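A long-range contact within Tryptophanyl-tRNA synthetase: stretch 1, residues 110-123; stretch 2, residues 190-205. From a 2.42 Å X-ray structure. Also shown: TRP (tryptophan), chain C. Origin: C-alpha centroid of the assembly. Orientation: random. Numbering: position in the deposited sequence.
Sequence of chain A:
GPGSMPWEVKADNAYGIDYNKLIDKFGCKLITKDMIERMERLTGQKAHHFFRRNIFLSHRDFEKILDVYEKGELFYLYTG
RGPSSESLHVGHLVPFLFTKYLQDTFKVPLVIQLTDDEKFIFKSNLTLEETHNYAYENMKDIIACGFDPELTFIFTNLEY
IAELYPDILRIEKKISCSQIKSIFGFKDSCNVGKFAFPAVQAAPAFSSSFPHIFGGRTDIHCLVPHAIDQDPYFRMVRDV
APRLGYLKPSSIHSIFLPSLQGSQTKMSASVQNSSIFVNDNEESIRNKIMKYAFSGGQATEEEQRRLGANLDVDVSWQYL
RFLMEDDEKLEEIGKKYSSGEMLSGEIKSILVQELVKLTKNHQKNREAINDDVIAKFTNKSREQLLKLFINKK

Stretch 1 110-123: LVIQLTDDEKFIFK
Stretch 2 (190-205) CNVGKFAFPAVQAAPA

Aromatic rings at a helix-helix contact often work in two ways at once, offering a face to one neighbour and an edge to another. The packing of residues 110-123 against 190-205 in tryptophanyl-tRNA synthetase is a compact example, burying 639 Å² over both sides. The first stretch is a strand, 110-114, leading through Thr 115 into helix 116-122. The second is a helix that begins just after Asn 191, kinks where the N atoms of Pro 198 and Ala 199 lack bonds to the preceding turn, and gives way to a 3-10 segment at 203-205. The two helices run nearly antiparallel, at 156°, and their axes approach to 9.3 Å. The register follows: CA atoms pair as Val 111 with Pro 204 (7.8 Å), Thr 115 with Gln 201 (8.0 Å), Glu 118 with Phe 197 (6.5 Å) and Ile 121 with Gly 193 (6.1 Å).

Phe 197 gives up the most surface. Its CA-to-CB bond points toward the first stretch, and with chi1 t and chi2 at 70° its ring lies beneath Glu 118, whose CB sits 3.6 Å from the ring centroid, only 14° off the normal. The aliphatic base of an acidic side chain thus serves as a nonpolar cover. Glu 118, t at chi1 and chi2, sends its carboxylate onward: OE1 accepts from Thr 115 OG1 at 2.6 Å and from N of the bound tryptophan at 2.5 Å. Thr 115 (chi1 p) turns its methyl to the ring edge, CG2 lying 3.9 Å from Phe 197 CZ.

Phe 122 repeats the motif with the roles of the stretches exchanged. Its CB points sideways, but chi1 m and chi2 near -98° bring the ring across to Lys 194. There Lys 194 CG stands 3.7 Å from the ring centroid, 16° off the normal, while Phe 197 CB lies near the ring plane, 4.3 Å from Phe 122 CE2. Lysine suits this partly exposed place because its chain, m at chi1 and t thereafter, is long and aliphatic below the amine.

Beside these aromatic contacts the backbones come close where Ile 121 (chi1 and chi2 both m) meets Gly 193, their CA atoms 6.1 Å apart. Ile 121 CG2 reaches Gly 193 C at 3.6 Å, and an ideal CB on Gly 193 would fall 2.5 Å from Ile 121 CD1, a clash, so the absence of a side chain permits this approach. Asn 191 caps the second helix, its OD1 accepting a weak bond from Lys 194 N at 3.3 Å.

At the strand end, Gln 113 matches Phe 122 in area covered. Extended through chi1 and chi2, both t, with chi3 at 53°, it donates from NE2 to Val 200 O at 3.1 Å and 162°, the one hydrogen bond across the contact. An amide serves well here, carrying a donor into a buried setting without bringing a charge. Beyond it, Val 111 CG1 meets Pro 204 CB at 4.4 Å, closing the contact with nonpolar surface.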

ATOM      1  N   LEU A 110     -20.414   4.937  11.594  1.00 25.99           N
ATOM      2  CA  LEU A 110     -19.917   5.572  10.364  1.00 25.87           C
ATOM      3  C   LEU A 110     -18.407   5.558  10.347  1.00 25.80           C
ATOM      4  O   LEU A 110     -17.768   5.648  11.388  1.00 26.12           O
ATOM      5  CB  LEU A 110     -20.419   7.029  10.263  1.00 26.28           C
ATOM      6  CG  LEU A 110     -19.743   8.016   9.289  1.00 25.29           C
ATOM      7  CD1 LEU A 110     -20.068   7.669   7.869  1.00 23.38           C
ATOM      8  CD2 LEU A 110     -20.192   9.434   9.622  1.00 25.26           C
ATOM      9  N   VAL A 111     -17.861   5.498   9.140  1.00 25.54           N
ATOM     10  CA  VAL A 111     -16.443   5.345   8.884  1.00 25.29           C
ATOM     11  C   VAL A 111     -16.087   6.342   7.765  1.00 25.02           C
ATOM     12  O   VAL A 111     -16.782   6.354   6.776  1.00 25.82           O
ATOM     13  CB  VAL A 111     -16.198   3.863   8.461  1.00 25.78           C
ATOM     14  CG1 VAL A 111     -15.350   3.772   7.203  1.00 24.94           C
ATOM     15  CG2 VAL A 111     -15.631   3.040   9.642  1.00 24.15           C
ATOM     16  N   ILE A 112     -15.077   7.208   7.945  1.00 24.29           N
ATOM     17  CA  ILE A 112     -14.769   8.296   7.013  1.00 23.50           C
ATOM     18  C   ILE A 112     -13.253   8.333   6.621  1.00 24.22           C
ATOM     19  O   ILE A 112     -12.396   8.475   7.481  1.00 24.06           O
ATOM     20  CB  ILE A 112     -15.151   9.657   7.606  1.00 23.33           C
ATOM     21  CG1 ILE A 112     -16.634   9.682   8.047  1.00 24.45           C
ATOM     22  CG2 ILE A 112     -14.942  10.750   6.617  1.00 22.58           C
ATOM     23  CD1 ILE A 112     -17.109  10.996   8.655  1.00 21.36           C
ATOM     24  N   GLN A 113     -12.946   8.256   5.322  1.00 24.10           N
ATOM     25  CA  GLN A 113     -11.567   8.144   4.843  1.00 25.06           C
ATOM     26  C   GLN A 113     -11.035   9.454   4.242  1.00 25.33           C
ATOM     27  O   GLN A 113     -11.592   9.983   3.268  1.00 25.89           O
ATOM     28  CB  GLN A 113     -11.473   7.038   3.782  1.00 25.15           C
ATOM     29  CG  GLN A 113     -10.092   6.898   3.139  1.00 25.69           C
ATOM     30  CD  GLN A 113     -10.050   5.852   2.014  1.00 26.67           C
ATOM     31  OE1 GLN A 113     -10.844   5.906   1.084  1.00 28.77           O
ATOM     32  NE2 GLN A 113      -9.124   4.904   2.107  1.00 26.21           N
ATOM     33  N   LEU A 114      -9.983  10.002   4.829  1.00 24.93           N
ATOM     34  CA  LEU A 114      -9.356  11.152   4.228  1.00 25.07           C
ATOM     35  C   LEU A 114      -8.189  10.661   3.369  1.00 25.04           C
ATOM     36  O   LEU A 114      -7.231  10.114   3.877  1.00 25.80           O
ATOM     37  CB  LEU A 114      -8.950  12.144   5.302  1.00 24.95           C
ATOM     38  CG  LEU A 114     -10.230  12.867   5.752  1.00 25.81           C
ATOM     39  CD1 LEU A 114     -10.458  12.815   7.260  1.00 25.99           C
ATOM     40  CD2 LEU A 114     -10.230  14.276   5.192  1.00 25.98           C
ATOM     41  N   THR A 115      -8.299  10.838   2.061  1.00 24.80           N
ATOM     42  CA  THR A 115      -7.377  10.215   1.133  1.00 24.91           C
ATOM     43  C   THR A 115      -6.143  11.061   0.856  1.00 24.71           C
ATOM     44  O   THR A 115      -5.897  11.449  -0.291  1.00 25.49           O
ATOM     45  CB  THR A 115      -8.078   9.833  -0.210  1.00 24.80           C
ATOM     46  OG1 THR A 115      -8.432  10.999  -0.970  1.00 23.34           O
ATOM     47  CG2 THR A 115      -9.308   9.054   0.069  1.00 24.69           C
ATOM     48  N   ASP A 116      -5.321  11.307   1.874  1.00 24.87           N
ATOM     49  CA  ASP A 116      -4.090  12.107   1.641  1.00 25.11           C
ATOM     50  C   ASP A 116      -3.104  11.447   0.657  1.00 24.41           C
ATOM     51  O   ASP A 116      -2.361  12.144  -0.002  1.00 24.89           O
ATOM     52  CB  ASP A 116      -3.375  12.498   2.935  1.00 25.20           C
ATOM     53  CG  ASP A 116      -3.389  11.399   3.960  1.00 29.44           C
ATOM     54  OD1 ASP A 116      -2.867  10.310   3.722  1.00 35.41           O
ATOM     55  OD2 ASP A 116      -3.935  11.584   5.034  1.00 32.82           O
ATOM     56  N   ASP A 117      -3.106  10.117   0.579  1.00 23.95           N
ATOM     57  CA  ASP A 117      -2.359   9.376  -0.428  1.00 23.39           C
ATOM     58  C   ASP A 117      -2.812   9.652  -1.867  1.00 23.44           C
ATOM     59  O   ASP A 117      -1.976   9.900  -2.732  1.00 22.99           O
ATOM     60  CB  ASP A 117      -2.397   7.866  -0.133  1.00 23.67           C
ATOM     61  CG  ASP A 117      -3.810   7.334   0.128  1.00 23.33           C
ATOM     62  OD1 ASP A 117      -4.770   8.114   0.014  1.00 24.55           O
ATOM     63  OD2 ASP A 117      -3.951   6.135   0.447  1.00 23.14           O
ATOM     64  N   GLU A 118      -4.122   9.635  -2.111  1.00 23.30           N
ATOM     65  CA  GLU A 118      -4.686   9.801  -3.464  1.00 23.36           C
ATOM     66  C   GLU A 118      -4.264  11.107  -4.132  1.00 23.16           C
ATOM     67  O   GLU A 118      -3.878  11.126  -5.285  1.00 22.97           O
ATOM     68  CB  GLU A 118      -6.232   9.721  -3.398  1.00 23.57           C
ATOM     69  CG  GLU A 118      -6.982  10.089  -4.695  1.00 23.78           C
ATOM     70  CD  GLU A 118      -8.517  10.179  -4.521  1.00 26.25           C
ATOM     71  OE1 GLU A 118      -9.015  10.219  -3.349  1.00 27.11           O
ATOM     72  OE2 GLU A 118      -9.229  10.226  -5.570  1.00 26.27           O
ATOM     73  N   LYS A 119      -4.368  12.202  -3.394  1.00 23.62           N
ATOM     74  CA  LYS A 119      -4.281  13.561  -3.954  1.00 23.51           C
ATOM     75  C   LYS A 119      -2.847  13.951  -4.131  1.00 23.50           C
ATOM     76  O   LYS A 119      -2.500  14.659  -5.072  1.00 23.01           O
ATOM     77  CB  LYS A 119      -5.021  14.565  -3.058  1.00 23.89           C
ATOM     78  CG  LYS A 119      -6.531  14.260  -2.917  1.00 25.40           C
ATOM     79  CD  LYS A 119      -7.176  14.278  -4.318  1.00 27.34           C
ATOM     80  CE  LYS A 119      -8.685  14.127  -4.288  1.00 28.53           C
ATOM     81  NZ  LYS A 119      -9.269  14.409  -5.645  1.00 30.21           N
ATOM     82  N   PHE A 120      -1.989  13.457  -3.252  1.00 23.40           N
ATOM     83  CA  PHE A 120      -0.580  13.491  -3.546  1.00 23.12           C
ATOM     84  C   PHE A 120      -0.275  12.705  -4.830  1.00 23.49           C
ATOM     85  O   PHE A 120       0.596  13.102  -5.604  1.00 23.36           O
ATOM     86  CB  PHE A 120       0.211  12.926  -2.392  1.00 23.24           C
ATOM     87  CG  PHE A 120       1.650  12.650  -2.726  1.00 22.97           C
ATOM     88  CD1 PHE A 120       2.534  13.686  -2.881  1.00 23.79           C
ATOM     89  CD2 PHE A 120       2.109  11.364  -2.870  1.00 23.63           C
ATOM     90  CE1 PHE A 120       3.859  13.454  -3.182  1.00 23.92           C
ATOM     91  CE2 PHE A 120       3.444  11.121  -3.167  1.00 24.45           C
ATOM     92  CZ  PHE A 120       4.318  12.165  -3.332  1.00 23.52           C
ATOM     93  N   ILE A 121      -0.984  11.593  -5.060  1.00 23.67           N
ATOM     94  CA  ILE A 121      -0.700  10.752  -6.219  1.00 24.10           C
ATOM     95  C   ILE A 121      -1.177  11.366  -7.536  1.00 24.58           C
ATOM     96  O   ILE A 121      -0.432  11.374  -8.522  1.00 24.28           O
ATOM     97  CB  ILE A 121      -1.246   9.309  -6.070  1.00 24.01           C
ATOM     98  CG1 ILE A 121      -0.326   8.492  -5.159  1.00 23.51           C
ATOM     99  CG2 ILE A 121      -1.291   8.608  -7.446  1.00 23.57           C
ATOM    100  CD1 ILE A 121       1.062   8.273  -5.755  1.00 23.55           C
ATOM    101  N   PHE A 122      -2.395  11.904  -7.524  1.00 25.06           N
ATOM    102  CA  PHE A 122      -3.087  12.350  -8.733  1.00 25.22           C
ATOM    103  C   PHE A 122      -2.891  13.810  -9.097  1.00 25.64           C
ATOM    104  O   PHE A 122      -3.340  14.234 -10.164  1.00 25.69           O
ATOM    105  CB  PHE A 122      -4.583  12.089  -8.570  1.00 25.08           C
ATOM    106  CG  PHE A 122      -4.980  10.690  -8.903  1.00 25.24           C
ATOM    107  CD1 PHE A 122      -5.496  10.385 -10.149  1.00 25.55           C
ATOM    108  CD2 PHE A 122      -4.843   9.673  -7.969  1.00 26.64           C
ATOM    109  CE1 PHE A 122      -5.863   9.092 -10.463  1.00 26.19           C
ATOM    110  CE2 PHE A 122      -5.222   8.384  -8.258  1.00 25.68           C
ATOM    111  CZ  PHE A 122      -5.731   8.089  -9.511  1.00 26.53           C
ATOM    112  N   LYS A 123      -2.226  14.571  -8.231  1.00 26.27           N
ATOM    113  CA  LYS A 123      -2.057  16.020  -8.407  1.00 26.28           C
ATOM    114  C   LYS A 123      -0.596  16.414  -8.285  1.00 26.89           C
ATOM    115  O   LYS A 123      -0.118  16.668  -7.179  1.00 26.94           O
ATOM    116  CB  LYS A 123      -2.868  16.779  -7.355  1.00 26.34           C
ATOM    117  CG  LYS A 123      -4.365  16.713  -7.571  1.00 27.13           C
ATOM    118  CD  LYS A 123      -4.770  17.725  -8.642  1.00 29.28           C
ATOM    119  CE  LYS A 123      -6.079  17.381  -9.348  1.00 30.40           C
ATOM    120  NZ  LYS A 123      -6.311  18.345 -10.490  1.00 31.43           N
ATOM    121  N   CYS A 190       0.402   6.666 -17.392  1.00 26.43           N
ATOM    122  CA  CYS A 190       0.053   7.042 -16.034  1.00 26.59           C
ATOM    123  C   CYS A 190       0.991   6.392 -15.014  1.00 26.23           C
ATOM    124  O   CYS A 190       1.472   5.280 -15.226  1.00 26.05           O
ATOM    125  CB  CYS A 190      -1.401   6.666 -15.719  1.00 26.66           C
ATOM    126  SG  CYS A 190      -2.600   7.609 -16.694  1.00 28.92           S
ATOM    127  N   ASN A 191       1.226   7.097 -13.903  1.00 25.92           N
ATOM    128  CA  ASN A 191       2.131   6.632 -12.866  1.00 25.22           C
ATOM    129  C   ASN A 191       1.463   5.483 -12.118  1.00 25.13           C
ATOM    130  O   ASN A 191       0.241   5.441 -12.019  1.00 24.96           O
ATOM    131  CB  ASN A 191       2.600   7.792 -11.950  1.00 25.03           C
ATOM    132  CG  ASN A 191       1.599   8.176 -10.887  1.00 24.49           C
ATOM    133  OD1 ASN A 191       1.335   7.424  -9.955  1.00 24.22           O
ATOM    134  ND2 ASN A 191       1.095   9.375 -10.984  1.00 23.71           N
ATOM    135  N   VAL A 192       2.272   4.540 -11.638  1.00 24.95           N
ATOM    136  CA  VAL A 192       1.768   3.295 -11.062  1.00 24.71           C
ATOM    137  C   VAL A 192       0.989   3.509  -9.763  1.00 24.99           C
ATOM    138  O   VAL A 192       0.167   2.676  -9.393  1.00 24.54           O
ATOM    139  CB  VAL A 192       2.906   2.263 -10.841  1.00 24.83           C
ATOM    140  CG1 VAL A 192       3.822   2.689  -9.711  1.00 24.12           C
ATOM    141  CG2 VAL A 192       2.339   0.875 -10.602  1.00 24.76           C
ATOM    142  N   GLY A 193       1.249   4.621  -9.082  1.00 25.03           N
ATOM    143  CA  GLY A 193       0.435   5.030  -7.955  1.00 25.21           C
ATOM    144  C   GLY A 193      -1.050   5.145  -8.265  1.00 25.47           C
ATOM    145  O   GLY A 193      -1.906   4.841  -7.413  1.00 25.35           O
ATOM    146  N   LYS A 194      -1.369   5.589  -9.480  1.00 25.67           N
ATOM    147  CA  LYS A 194      -2.772   5.747  -9.887  1.00 25.88           C
ATOM    148  C   LYS A 194      -3.458   4.389 -10.008  1.00 25.90           C
ATOM    149  O   LYS A 194      -4.616   4.216  -9.615  1.00 25.72           O
ATOM    150  CB  LYS A 194      -2.870   6.534 -11.204  1.00 26.13           C
ATOM    151  CG  LYS A 194      -2.448   8.016 -11.061  1.00 26.04           C
ATOM    152  CD  LYS A 194      -2.665   8.828 -12.333  1.00 26.33           C
ATOM    153  CE  LYS A 194      -2.382  10.310 -12.118  1.00 26.37           C
ATOM    154  NZ  LYS A 194      -1.936  10.994 -13.378  1.00 26.78           N
ATOM    155  N   PHE A 195      -2.724   3.416 -10.542  1.00 26.13           N
ATOM    156  CA  PHE A 195      -3.215   2.039 -10.607  1.00 26.16           C
ATOM    157  C   PHE A 195      -3.415   1.408  -9.230  1.00 26.23           C
ATOM    158  O   PHE A 195      -4.346   0.616  -9.056  1.00 26.43           O
ATOM    159  CB  PHE A 195      -2.272   1.177 -11.437  1.00 26.01           C
ATOM    160  CG  PHE A 195      -2.295   1.508 -12.887  1.00 25.58           C
ATOM    161  CD1 PHE A 195      -3.149   0.839 -13.737  1.00 24.52           C
ATOM    162  CD2 PHE A 195      -1.482   2.507 -13.404  1.00 25.47           C
ATOM    163  CE1 PHE A 195      -3.187   1.150 -15.078  1.00 24.86           C
ATOM    164  CE2 PHE A 195      -1.516   2.824 -14.736  1.00 24.87           C
ATOM    165  CZ  PHE A 195      -2.365   2.142 -15.580  1.00 25.01           C
ATOM    166  N   ALA A 196      -2.560   1.762  -8.260  1.00 26.25           N
ATOM    167  CA  ALA A 196      -2.579   1.128  -6.921  1.00 26.63           C
ATOM    168  C   ALA A 196      -3.626   1.682  -5.941  1.00 26.72           C
ATOM    169  O   ALA A 196      -3.866   1.048  -4.915  1.00 27.56           O
ATOM    170  CB  ALA A 196      -1.202   1.196  -6.269  1.00 26.18           C
ATOM    171  N   PHE A 197      -4.209   2.849  -6.229  1.00 26.45           N
ATOM    172  CA  PHE A 197      -5.076   3.531  -5.265  1.00 26.68           C
ATOM    173  C   PHE A 197      -6.531   3.024  -5.171  1.00 26.29           C
ATOM    174  O   PHE A 197      -7.116   3.025  -4.095  1.00 26.93           O
ATOM    175  CB  PHE A 197      -5.098   5.070  -5.451  1.00 27.25           C
ATOM    176  CG  PHE A 197      -6.128   5.737  -4.562  1.00 28.76           C
ATOM    177  CD1 PHE A 197      -5.929   5.787  -3.189  1.00 29.46           C
ATOM    178  CD2 PHE A 197      -7.349   6.176  -5.081  1.00 29.11           C
ATOM    179  CE1 PHE A 197      -6.907   6.310  -2.351  1.00 29.07           C
ATOM    180  CE2 PHE A 197      -8.332   6.701  -4.245  1.00 29.26           C
ATOM    181  CZ  PHE A 197      -8.113   6.767  -2.884  1.00 29.88           C
ATOM    182  N   PRO A 198      -7.138   2.619  -6.290  1.00 25.82           N
ATOM    183  CA  PRO A 198      -8.519   2.174  -6.193  1.00 25.02           C
ATOM    184  C   PRO A 198      -8.794   1.147  -5.085  1.00 25.00           C
ATOM    185  O   PRO A 198      -9.823   1.249  -4.369  1.00 24.55           O
ATOM    186  CB  PRO A 198      -8.769   1.587  -7.560  1.00 25.16           C
ATOM    187  CG  PRO A 198      -7.945   2.393  -8.461  1.00 24.78           C
ATOM    188  CD  PRO A 198      -6.709   2.734  -7.699  1.00 25.72           C
ATOM    189  N   ALA A 199      -7.881   0.198  -4.899  1.00 24.67           N
ATOM    190  CA  ALA A 199      -8.051  -0.790  -3.819  1.00 24.62           C
ATOM    191  C   ALA A 199      -8.075  -0.117  -2.444  1.00 24.80           C
ATOM    192  O   ALA A 199      -8.812  -0.530  -1.552  1.00 24.23           O
ATOM    193  CB  ALA A 199      -6.978  -1.831  -3.856  1.00 24.35           C
ATOM    194  N   VAL A 200      -7.276   0.936  -2.282  1.00 25.34           N
ATOM    195  CA  VAL A 200      -7.260   1.700  -1.020  1.00 25.29           C
ATOM    196  C   VAL A 200      -8.611   2.320  -0.718  1.00 25.54           C
ATOM    197  O   VAL A 200      -9.054   2.309   0.428  1.00 25.76           O
ATOM    198  CB  VAL A 200      -6.172   2.784  -1.018  1.00 25.05           C
ATOM    199  CG1 VAL A 200      -6.125   3.519   0.315  1.00 24.96           C
ATOM    200  CG2 VAL A 200      -4.829   2.163  -1.303  1.00 24.14           C
ATOM    201  N   GLN A 201      -9.286   2.823  -1.745  1.00 25.77           N
ATOM    202  CA  GLN A 201     -10.616   3.396  -1.554  1.00 25.75           C
ATOM    203  C   GLN A 201     -11.698   2.358  -1.439  1.00 25.73           C
ATOM    204  O   GLN A 201     -12.711   2.599  -0.807  1.00 26.61           O
ATOM    205  CB  GLN A 201     -10.985   4.305  -2.702  1.00 26.14           C
ATOM    206  CG  GLN A 201     -12.316   4.979  -2.493  1.00 25.98           C
ATOM    207  CD  GLN A 201     -12.421   6.313  -3.115  1.00 26.19           C
ATOM    208  OE1 GLN A 201     -13.496   6.718  -3.502  1.00 29.85           O
ATOM    209  NE2 GLN A 201     -11.318   7.010  -3.229  1.00 29.35           N
ATOM    210  N   ALA A 202     -11.513   1.230  -2.112  1.00 25.81           N
ATOM    211  CA  ALA A 202     -12.452   0.119  -2.030  1.00 25.10           C
ATOM    212  C   ALA A 202     -12.495  -0.489  -0.625  1.00 24.54           C
ATOM    213  O   ALA A 202     -13.564  -0.734  -0.097  1.00 25.09           O
ATOM    214  CB  ALA A 202     -12.098  -0.928  -3.042  1.00 25.01           C
ATOM    215  N   ALA A 203     -11.326  -0.675  -0.021  1.00 24.11           N
ATOM    216  CA  ALA A 203     -11.152  -1.505   1.169  1.00 23.90           C
ATOM    217  C   ALA A 203     -12.063  -1.190   2.381  1.00 23.70           C
ATOM    218  O   ALA A 203     -12.441  -2.104   3.119  1.00 24.05           O
ATOM    219  CB  ALA A 203      -9.668  -1.532   1.595  1.00 23.21           C
ATOM    220  N   PRO A 204     -12.378   0.092   2.614  1.00 23.45           N
ATOM    221  CA  PRO A 204     -13.264   0.365   3.742  1.00 23.42           C
ATOM    222  C   PRO A 204     -14.720  -0.032   3.507  1.00 23.27           C
ATOM    223  O   PRO A 204     -15.500  -0.077   4.479  1.00 24.08           O
ATOM    224  CB  PRO A 204     -13.140   1.882   3.946  1.00 23.46           C
ATOM    225  CG  PRO A 204     -11.851   2.270   3.267  1.00 22.96           C
ATOM    226  CD  PRO A 204     -11.719   1.320   2.122  1.00 23.85           C
ATOM    227  N   ALA A 205     -15.106  -0.337   2.266  1.00 22.69           N
ATOM    228  CA  ALA A 205     -16.473  -0.865   2.037  1.00 22.52           C
ATOM    229  C   ALA A 205     -16.642  -2.332   2.518  1.00 22.37           C
ATOM    230  O   ALA A 205     -17.700  -2.923   2.339  1.00 22.29           O
ATOM    231  CB  ALA A 205     -16.875  -0.715   0.604  1.00 21.31           C
TER
HETATM  232  N   TRP C   1     -11.497  10.009  -3.576  1.00 40.92           N
HETATM  233  CA  TRP C   1     -12.704  10.716  -3.055  1.00 41.82           C
HETATM  234  C   TRP C   1     -12.691  12.167  -3.510  1.00 42.03           C
HETATM  235  O   TRP C   1     -11.626  12.698  -3.874  1.00 42.03           O
HETATM  236  CB  TRP C   1     -12.815  10.628  -1.519  1.00 41.01           C
HETATM  237  CG  TRP C   1     -13.451   9.351  -1.025  1.00 40.98           C
HETATM  238  CD1 TRP C   1     -12.814   8.281  -0.443  1.00 39.94           C
HETATM  239  CD2 TRP C   1     -14.846   9.010  -1.048  1.00 40.06           C
HETATM  240  NE1 TRP C   1     -13.722   7.312  -0.110  1.00 39.06           N
HETATM  241  CE2 TRP C   1     -14.973   7.726  -0.482  1.00 39.94           C
HETATM  242  CE3 TRP C   1     -15.994   9.663  -1.490  1.00 39.82           C
HETATM  243  CZ2 TRP C   1     -16.202   7.085  -0.348  1.00 41.23           C
HETATM  244  CZ3 TRP C   1     -17.212   9.022  -1.359  1.00 41.50           C
HETATM  245  CH2 TRP C   1     -17.305   7.736  -0.801  1.00 40.91           C
HETATM  246  OXT TRP C   1     -13.761  12.806  -3.523  1.00 42.53           O